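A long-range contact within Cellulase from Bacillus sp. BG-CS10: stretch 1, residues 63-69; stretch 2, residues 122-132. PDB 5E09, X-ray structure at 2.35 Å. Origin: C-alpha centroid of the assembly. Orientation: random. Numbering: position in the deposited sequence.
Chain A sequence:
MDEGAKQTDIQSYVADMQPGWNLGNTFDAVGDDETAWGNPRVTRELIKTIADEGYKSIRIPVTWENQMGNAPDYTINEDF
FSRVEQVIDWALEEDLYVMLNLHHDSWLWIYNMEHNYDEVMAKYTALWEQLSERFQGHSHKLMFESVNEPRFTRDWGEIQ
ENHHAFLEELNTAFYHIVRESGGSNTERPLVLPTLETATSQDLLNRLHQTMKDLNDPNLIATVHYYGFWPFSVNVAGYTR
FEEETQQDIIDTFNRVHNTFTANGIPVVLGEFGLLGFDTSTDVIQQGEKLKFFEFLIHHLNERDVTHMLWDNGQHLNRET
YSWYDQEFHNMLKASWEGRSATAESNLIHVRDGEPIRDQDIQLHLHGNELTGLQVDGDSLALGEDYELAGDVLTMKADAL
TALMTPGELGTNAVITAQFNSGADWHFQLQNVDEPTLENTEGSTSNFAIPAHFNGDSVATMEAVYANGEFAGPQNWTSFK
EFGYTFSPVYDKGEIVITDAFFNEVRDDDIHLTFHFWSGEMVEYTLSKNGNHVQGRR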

# COMPACT_ATOMS: atom_id res chain seq x y z
N THR A 63 18.88 -4.42 -3.17
CA THR A 63 19.27 -5.78 -2.82
C THR A 63 20.66 -6.03 -3.42
O THR A 63 20.86 -5.84 -4.62
N TRP A 64 21.60 -6.44 -2.57
CA TRP A 64 23.01 -6.48 -2.95
C TRP A 64 23.55 -7.87 -3.27
O TRP A 64 24.55 -7.98 -3.98
N GLU A 65 22.91 -8.92 -2.75
CA GLU A 65 23.46 -10.27 -2.78
C GLU A 65 23.98 -10.74 -4.14
O GLU A 65 25.06 -11.33 -4.23
N ASN A 66 23.21 -10.49 -5.19
CA ASN A 66 23.57 -10.94 -6.53
C ASN A 66 24.58 -10.02 -7.22
O ASN A 66 24.88 -10.20 -8.40
N GLN A 67 25.11 -9.05 -6.50
CA GLN A 67 26.09 -8.14 -7.07
C GLN A 67 27.39 -8.18 -6.27
O GLN A 67 28.25 -7.31 -6.40
N MSE A 68 27.53 -9.21 -5.44
CA MSE A 68 28.68 -9.32 -4.54
C MSE A 68 29.67 -10.38 -4.98
O MSE A 68 29.29 -11.48 -5.37
N GLY A 69 30.96 -10.05 -4.88
CA GLY A 69 32.01 -11.02 -5.13
C GLY A 69 32.16 -11.94 -3.94
O GLY A 69 31.46 -11.79 -2.94
N ALA A 122 30.29 -11.13 8.56
CA ALA A 122 31.36 -10.78 7.63
C ALA A 122 30.84 -10.04 6.39
O ALA A 122 31.36 -8.99 6.02
N LYS A 123 29.81 -10.60 5.75
CA LYS A 123 29.22 -10.01 4.55
C LYS A 123 28.59 -8.66 4.84
O LYS A 123 28.74 -7.72 4.08
N TYR A 124 27.84 -8.60 5.94
CA TYR A 124 27.17 -7.39 6.39
C TYR A 124 28.19 -6.27 6.60
O TYR A 124 28.01 -5.13 6.16
N THR A 125 29.29 -6.64 7.27
CA THR A 125 30.38 -5.71 7.52
C THR A 125 31.04 -5.23 6.24
O THR A 125 31.27 -4.03 6.08
N ALA A 126 31.34 -6.15 5.33
CA ALA A 126 31.93 -5.80 4.03
C ALA A 126 31.03 -4.84 3.25
O ALA A 126 31.50 -3.86 2.65
N LEU A 127 29.73 -5.14 3.26
CA LEU A 127 28.74 -4.29 2.59
C LEU A 127 28.74 -2.88 3.14
O LEU A 127 28.92 -1.92 2.39
N TRP A 128 28.54 -2.74 4.45
CA TRP A 128 28.44 -1.39 4.99
C TRP A 128 29.79 -0.67 5.02
O TRP A 128 29.83 0.56 5.09
N GLU A 129 30.89 -1.42 4.91
CA GLU A 129 32.19 -0.79 4.74
C GLU A 129 32.30 -0.18 3.34
O GLU A 129 32.66 1.00 3.20
N GLN A 130 31.97 -0.96 2.31
CA GLN A 130 32.02 -0.43 0.94
C GLN A 130 31.05 0.75 0.75
O GLN A 130 31.40 1.74 0.11
N LEU A 131 29.85 0.63 1.32
CA LEU A 131 28.86 1.71 1.22
C LEU A 131 29.32 2.95 1.98
O LEU A 131 29.16 4.07 1.49
N SER A 132 29.87 2.75 3.18
CA SER A 132 30.41 3.86 3.97
C SER A 132 31.49 4.60 3.21
O SER A 132 31.50 5.83 3.17

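A short loop can dock against a distant helix through very few side chains. Residues 63–69 of this cellulase, packed on the helix 122–132, illustrate the principle. No hydrogen bond joins the two stretches; the contact rests mainly on apolar packing. T63, in the m rotamer, is out of reach of the helix, and its OG1 is hydrogen-bonded elsewhere in the structure.

W64 points toward the helix with chi1 m and chi2 near 95°, a setting that lays its indole along two leucines one helical turn apart. Its CB lies 3.9 Å from CD2 of L127, while CH2 at the far end of the ring comes within 3.5 Å of CD2 of L131. Both methyl groups meet the ring obliquely. L131 adopts the common m,t rotamer, whereas L127, with chi1 at -91°, sits off the usual wells. The indole NE1 finds its hydrogen-bond partner elsewhere in the structure, so the polar atom is satisfied without the helix.

E65 points sideways and contributes little: its CG is 4.4 Å from NZ of K123, a loose approach of lysine to the glutamate's aliphatic portion. N66 and Q67 make no contact. Here the chain turns, with Q67 N donating to W64 O at 2.8 Å, and the next side chain to point toward the helix is that of M68.

M68, modelled as selenomethionine, takes the m,t,p rotamer. Its terminal CE reaches 3.5 Å from CG of L127, so that this leucine is shared with W64. The same CE lies 4.0 Å from the backbone O of K123, and SE is 4.0 Å from CE of the lysine, whose m,t,p,t chain supplies methylene surface. G69, lacking a side chain, ends the stretch without contact.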

# COMPACT_ATOMS: atom_id res chain seq x y z
CB THR A 63 18.27 -6.82 -3.34
OG1 THR A 63 17.00 -6.59 -2.72
CG2 THR A 63 18.74 -8.23 -3.02
CB TRP A 64 23.87 -5.88 -1.84
CG TRP A 64 23.53 -4.46 -1.52
CD1 TRP A 64 22.71 -4.01 -0.54
CD2 TRP A 64 24.03 -3.30 -2.20
NE1 TRP A 64 22.65 -2.64 -0.56
CE2 TRP A 64 23.45 -2.18 -1.56
CE3 TRP A 64 24.90 -3.10 -3.27
CZ2 TRP A 64 23.72 -0.88 -1.98
CZ3 TRP A 64 25.16 -1.81 -3.68
CH2 TRP A 64 24.57 -0.71 -3.04
CB GLU A 65 22.43 -11.28 -2.29
CG GLU A 65 22.95 -12.71 -2.31
CD GLU A 65 21.88 -13.73 -2.63
OE1 GLU A 65 20.99 -13.95 -1.78
OE2 GLU A 65 21.91 -14.30 -3.74
CB ASN A 66 22.31 -11.09 -7.38
CG ASN A 66 21.48 -12.29 -6.99
OD1 ASN A 66 22.02 -13.32 -6.58
ND2 ASN A 66 20.16 -12.17 -7.10
CB GLN A 67 25.54 -6.71 -7.11
CG GLN A 67 24.24 -6.56 -7.89
CD GLN A 67 24.41 -6.73 -9.40
OE1 GLN A 67 25.52 -6.72 -9.92
NE2 GLN A 67 23.29 -6.90 -10.10
CB MSE A 68 28.20 -9.62 -3.12
CG MSE A 68 27.37 -8.53 -2.50
SE MSE A 68 26.73 -9.05 -0.74
CE MSE A 68 28.35 -8.71 0.26
CB ALA A 122 32.14 -12.02 7.22
CB LYS A 123 28.16 -10.93 3.94
CG LYS A 123 28.67 -12.27 3.47
CD LYS A 123 27.57 -13.06 2.76
CE LYS A 123 27.11 -12.35 1.50
NZ LYS A 123 26.14 -13.18 0.73
CB TYR A 124 26.40 -7.70 7.67
CG TYR A 124 25.53 -6.59 8.20
CD1 TYR A 124 24.30 -6.30 7.61
CD2 TYR A 124 25.91 -5.86 9.32
CE1 TYR A 124 23.49 -5.29 8.12
CE2 TYR A 124 25.12 -4.86 9.82
CZ TYR A 124 23.91 -4.57 9.22
OH TYR A 124 23.12 -3.57 9.74
CB THR A 125 31.45 -6.36 8.41
OG1 THR A 125 30.85 -6.72 9.65
CG2 THR A 125 32.58 -5.39 8.66
CB ALA A 126 32.21 -7.05 3.22
CB LEU A 127 27.34 -4.88 2.73
CG LEU A 127 26.88 -5.83 1.63
CD1 LEU A 127 25.42 -6.19 1.80
CD2 LEU A 127 27.13 -5.19 0.27
CB TRP A 128 27.79 -1.40 6.37
CG TRP A 128 26.29 -1.42 6.26
CD1 TRP A 128 25.44 -2.41 6.68
CD2 TRP A 128 25.47 -0.42 5.62
NE1 TRP A 128 24.14 -2.07 6.37
CE2 TRP A 128 24.14 -0.88 5.73
CE3 TRP A 128 25.75 0.79 5.00
CZ2 TRP A 128 23.08 -0.12 5.21
CZ3 TRP A 128 24.68 1.53 4.50
CH2 TRP A 128 23.36 1.07 4.61
CB GLU A 129 33.32 -1.79 4.97
CG GLU A 129 33.69 -1.98 6.43
CD GLU A 129 34.65 -3.14 6.65
OE1 GLU A 129 34.94 -3.87 5.68
OE2 GLU A 129 35.10 -3.33 7.81
CB GLN A 130 31.72 -1.52 -0.08
CG GLN A 130 32.75 -2.62 -0.13
CD GLN A 130 32.33 -3.75 -1.05
OE1 GLN A 130 32.41 -3.63 -2.27
NE2 GLN A 130 31.88 -4.86 -0.47
CB LEU A 131 27.49 1.24 1.74
CG LEU A 131 26.83 0.10 0.97
CD1 LEU A 131 25.55 -0.35 1.63
CD2 LEU A 131 26.57 0.50 -0.45
CB SER A 132 30.98 3.37 5.30
OG SER A 132 29.95 3.12 6.24